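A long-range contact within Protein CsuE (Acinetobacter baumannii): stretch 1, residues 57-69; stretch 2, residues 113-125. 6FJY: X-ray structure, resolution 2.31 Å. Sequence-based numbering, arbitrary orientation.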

# COMPACT_ATOMS: atom_id res chain seq x y z
N ASN D 57 9.71 -21.12 -7.28
CA ASN D 57 9.78 -20.39 -6.03
C ASN D 57 10.41 -19.02 -6.21
O ASN D 57 10.53 -18.27 -5.23
N SER D 58 10.80 -18.66 -7.43
CA SER D 58 11.48 -17.41 -7.72
C SER D 58 10.54 -16.47 -8.47
O SER D 58 9.98 -16.85 -9.51
N PHE D 59 10.38 -15.26 -7.95
CA PHE D 59 9.59 -14.20 -8.57
C PHE D 59 10.51 -13.05 -8.92
O PHE D 59 11.35 -12.65 -8.11
N THR D 60 10.34 -12.49 -10.11
CA THR D 60 11.27 -11.49 -10.64
C THR D 60 10.59 -10.15 -10.86
O THR D 60 9.46 -10.08 -11.36
N ASN D 61 11.31 -9.09 -10.51
CA ASN D 61 10.96 -7.73 -10.91
C ASN D 61 11.46 -7.51 -12.33
O ASN D 61 12.67 -7.63 -12.59
N ALA D 62 10.56 -7.19 -13.25
CA ALA D 62 10.96 -7.10 -14.65
C ALA D 62 11.91 -5.94 -14.92
O ALA D 62 12.51 -5.89 -16.00
N GLN D 63 12.08 -5.02 -13.97
CA GLN D 63 12.91 -3.84 -14.16
C GLN D 63 14.27 -3.98 -13.50
O GLN D 63 15.31 -3.84 -14.16
N THR D 64 14.29 -4.27 -12.20
CA THR D 64 15.55 -4.26 -11.47
C THR D 64 16.31 -5.57 -11.59
O THR D 64 17.51 -5.60 -11.28
N GLY D 65 15.66 -6.64 -12.02
CA GLY D 65 16.25 -7.95 -11.92
C GLY D 65 16.30 -8.51 -10.52
O GLY D 65 16.81 -9.61 -10.33
N GLU D 66 15.79 -7.77 -9.54
CA GLU D 66 15.68 -8.30 -8.19
C GLU D 66 14.68 -9.44 -8.17
O GLU D 66 13.69 -9.45 -8.91
N LYS D 67 14.94 -10.42 -7.30
CA LYS D 67 14.17 -11.65 -7.27
C LYS D 67 13.78 -11.97 -5.84
O LYS D 67 14.65 -12.04 -4.96
N LEU D 68 12.49 -12.15 -5.61
CA LEU D 68 12.02 -12.67 -4.34
C LEU D 68 11.97 -14.19 -4.39
O LEU D 68 11.85 -14.79 -5.46
N ASN D 69 12.06 -14.81 -3.22
CA ASN D 69 11.98 -16.26 -3.09
C ASN D 69 10.79 -16.60 -2.21
O ASN D 69 10.71 -16.16 -1.07
N GLY D 113 13.33 -11.70 6.18
CA GLY D 113 14.71 -11.33 5.91
C GLY D 113 15.01 -11.03 4.46
O GLY D 113 16.19 -11.01 4.08
N GLN D 114 13.99 -10.78 3.65
CA GLN D 114 14.16 -10.45 2.24
C GLN D 114 13.89 -8.97 2.04
O GLN D 114 12.77 -8.50 2.28
N SER D 115 14.91 -8.23 1.62
CA SER D 115 14.84 -6.79 1.43
C SER D 115 14.92 -6.50 -0.06
O SER D 115 15.95 -6.77 -0.69
N VAL D 116 13.84 -5.95 -0.62
CA VAL D 116 13.72 -5.76 -2.06
C VAL D 116 12.94 -4.48 -2.34
O VAL D 116 12.19 -3.99 -1.49
N SER D 117 13.15 -3.92 -3.53
CA SER D 117 12.54 -2.65 -3.89
C SER D 117 11.06 -2.84 -4.22
O SER D 117 10.64 -3.93 -4.62
N PRO D 118 10.24 -1.80 -4.03
CA PRO D 118 8.84 -1.90 -4.43
C PRO D 118 8.72 -2.07 -5.94
O PRO D 118 9.53 -1.57 -6.71
N GLY D 119 7.69 -2.80 -6.34
CA GLY D 119 7.47 -3.12 -7.73
C GLY D 119 6.70 -4.42 -7.83
O GLY D 119 6.34 -5.04 -6.83
N VAL D 120 6.46 -4.83 -9.07
CA VAL D 120 5.78 -6.09 -9.33
C VAL D 120 6.82 -7.18 -9.52
O VAL D 120 7.89 -6.96 -10.10
N TYR D 121 6.52 -8.36 -8.99
CA TYR D 121 7.45 -9.48 -8.97
C TYR D 121 6.73 -10.71 -9.49
O TYR D 121 5.87 -11.27 -8.81
N GLN D 122 7.06 -11.11 -10.72
CA GLN D 122 6.34 -12.15 -11.43
C GLN D 122 7.07 -13.48 -11.29
O GLN D 122 8.28 -13.54 -11.51
N ALA D 123 6.34 -14.52 -10.91
CA ALA D 123 6.94 -15.84 -10.83
C ALA D 123 7.55 -16.22 -12.18
O ALA D 123 7.05 -15.82 -13.23
N ASP D 124 8.66 -16.94 -12.13
CA ASP D 124 9.43 -17.17 -13.34
C ASP D 124 8.80 -18.25 -14.21
O ASP D 124 9.00 -18.25 -15.43
N SER D 125 8.04 -19.15 -13.60
CA SER D 125 7.27 -20.16 -14.30
C SER D 125 5.86 -20.19 -13.71
O SER D 125 5.68 -20.02 -12.50

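Packing between residues 57-69 and 113-125 of CsuE, which together bury 870 Å² of surface. The strand beginning at Ser 58 runs antiparallel to strand 119-123, and the backbone sets the frame: Thr 60 and Gln 122 form a reciprocal pair, Thr 60 N to Gln 122 O and Gln 122 N to Thr 60 O, both 2.7 Å and nearly straight. Two residues along on each side, Asp 124 N donates to Ser 58 O at 2.9 Å, so the ladder continues just past the end of the second strand.

The side chains of Phe 59, Asn 61, Tyr 121 and Ala 123 share one face of this sheet. Phe 59 (chi1 m) is buried and takes Ala 123 CB over one face of its ring, 3.6 Å from CB to the ring centroid; its CB also lies 4.0 Å from Tyr 121 CB. Tyr 121 (m), also buried, has the largest area covered by the opposing stretch. Its ring is sandwiched between Asn 61 CB, 3.7 Å from the centroid, and Leu 68 CD1 over the opposite face. Leu 68 (chi1 m, chi2 t) points toward the second stretch and extends the apolar patch to Val 116, with Leu 68 CD2 3.9 Å from Val 116 CG1.

The Tyr 121 hydroxyl does not end in this apolar surround unpaired. It donates to the carbonyl of its own stretch, Tyr 121 OH to Ser 117 O at 2.6 Å, and accepts a weak bond from Asn 61 ND2 at 3.3 Å. Asn 61 (t) uses its other amide atom within its own stretch, where OD1 accepts a weak bond from Gln 63 N at 3.4 Å. Glu 66 (chi1 m, chi2 t) reaches toward Ser 117 (p), and its carboxylate gathers several donors: Ser 117 OG to Glu 66 OE2 is very short at 2.3 Å, Thr 64 OG1 gives Glu 66 OE2 a second bond at 2.9 Å, and Ser 117 N gives Glu 66 OE1 a weak one at 3.4 Å. Thr 64 OG1 in turn accepts from Glu 66 N at 3.0 Å, closing a small polar cluster beside the tyrosine hydroxyl. The aliphatic start of the glutamate is not idle, for Glu 66 CB meets Val 116 CG2 at 3.5 Å.

At Asn 69, Gln 114 (chi1 m, chi2 t) uses its side-chain amide much as a strand uses its backbone: OE1 accepts from Asn 69 N at 3.0 Å and NE2 donates to Asn 69 O at 2.7 Å, satisfying both backbone groups of that residue.

Asp 124 (m) starts sideways, but its carboxylate swings in to the first strand. Ser 58 OG (t) donates to Asp 124 OD2 at 2.7 Å. Thr 60 OG1 (p) lies 2.7 Å from Asp 124 OD1 and 3.0 Å from Gln 122 O, two acceptors competing for one proton. Lys 67 NZ stays 4.2 Å from Asp 124 OD2, too far for a salt bridge.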

# COMPACT_ATOMS: atom_id res chain seq x y z
CB ASN D 57 10.56 -21.19 -4.98
CG ASN D 57 9.88 -22.51 -4.62
OD1 ASN D 57 8.85 -22.53 -3.94
ND2 ASN D 57 10.46 -23.61 -5.07
CB SER D 58 12.75 -17.66 -8.54
OG SER D 58 13.35 -16.44 -8.94
CB PHE D 59 8.49 -13.70 -7.63
CG PHE D 59 7.42 -14.72 -7.32
CD1 PHE D 59 7.75 -15.92 -6.69
CD2 PHE D 59 6.10 -14.47 -7.62
CE1 PHE D 59 6.77 -16.85 -6.41
CE2 PHE D 59 5.12 -15.39 -7.32
CZ PHE D 59 5.45 -16.58 -6.72
CB THR D 60 11.86 -11.95 -11.96
OG1 THR D 60 10.85 -12.56 -12.75
CG2 THR D 60 12.98 -12.93 -11.72
CB ASN D 61 11.57 -6.71 -9.95
CG ASN D 61 10.95 -5.33 -10.08
OD1 ASN D 61 10.33 -5.00 -11.09
ND2 ASN D 61 11.13 -4.51 -9.05
CB ALA D 62 9.72 -6.96 -15.55
CB GLN D 63 12.18 -2.60 -13.61
CG GLN D 63 10.67 -2.69 -13.70
CD GLN D 63 10.16 -2.62 -15.12
OE1 GLN D 63 9.45 -3.51 -15.59
NE2 GLN D 63 10.51 -1.54 -15.82
CB THR D 64 15.28 -3.97 -10.00
OG1 THR D 64 14.49 -5.02 -9.44
CG2 THR D 64 14.54 -2.66 -9.85
CB GLU D 66 15.26 -7.21 -7.21
CG GLU D 66 16.28 -6.10 -7.03
CD GLU D 66 15.74 -4.94 -6.21
OE1 GLU D 66 16.08 -4.86 -5.00
OE2 GLU D 66 14.98 -4.12 -6.76
CB LYS D 67 14.94 -12.83 -7.88
CG LYS D 67 15.44 -12.60 -9.29
CD LYS D 67 15.98 -13.89 -9.92
CE LYS D 67 16.47 -13.65 -11.35
NZ LYS D 67 16.25 -14.84 -12.25
CB LEU D 68 10.62 -12.13 -4.01
CG LEU D 68 10.49 -10.70 -3.50
CD1 LEU D 68 9.03 -10.32 -3.50
CD2 LEU D 68 11.08 -10.58 -2.10
CB ASN D 69 13.28 -16.83 -2.53
CG ASN D 69 14.43 -16.69 -3.51
OD1 ASN D 69 15.49 -16.15 -3.18
ND2 ASN D 69 14.22 -17.15 -4.74
CB GLN D 114 13.22 -11.28 1.36
CG GLN D 114 13.37 -12.79 1.51
CD GLN D 114 12.71 -13.55 0.36
OE1 GLN D 114 12.92 -13.24 -0.81
NE2 GLN D 114 11.89 -14.55 0.71
CB SER D 115 15.96 -6.07 2.19
OG SER D 115 15.90 -4.67 2.01
CB VAL D 116 13.03 -6.98 -2.74
CG1 VAL D 116 11.52 -6.76 -2.87
CG2 VAL D 116 13.67 -7.26 -4.08
CB SER D 117 13.25 -2.04 -5.09
OG SER D 117 13.13 -2.86 -6.24
CB PRO D 118 8.23 -0.57 -3.97
CG PRO D 118 9.18 -0.03 -2.97
CD PRO D 118 10.54 -0.52 -3.38
CB VAL D 120 4.84 -5.99 -10.54
CG1 VAL D 120 5.63 -5.74 -11.82
CG2 VAL D 120 4.01 -7.24 -10.65
CB TYR D 121 8.00 -9.70 -7.56
CG TYR D 121 9.01 -8.64 -7.14
CD1 TYR D 121 8.61 -7.35 -6.84
CD2 TYR D 121 10.36 -8.93 -7.07
CE1 TYR D 121 9.52 -6.37 -6.48
CE2 TYR D 121 11.28 -7.97 -6.70
CZ TYR D 121 10.86 -6.69 -6.41
OH TYR D 121 11.78 -5.72 -6.04
CB GLN D 122 6.20 -11.80 -12.91
CG GLN D 122 5.24 -12.69 -13.67
CD GLN D 122 3.80 -12.48 -13.23
OE1 GLN D 122 3.01 -13.43 -13.19
NE2 GLN D 122 3.45 -11.24 -12.90
CB ALA D 123 5.90 -16.88 -10.40
CB ASP D 124 10.87 -17.54 -12.97
CG ASP D 124 11.60 -16.38 -12.33
OD1 ASP D 124 11.27 -15.23 -12.65
OD2 ASP D 124 12.50 -16.62 -11.50
CB SER D 125 7.90 -21.54 -14.18
OG SER D 125 7.19 -22.49 -14.95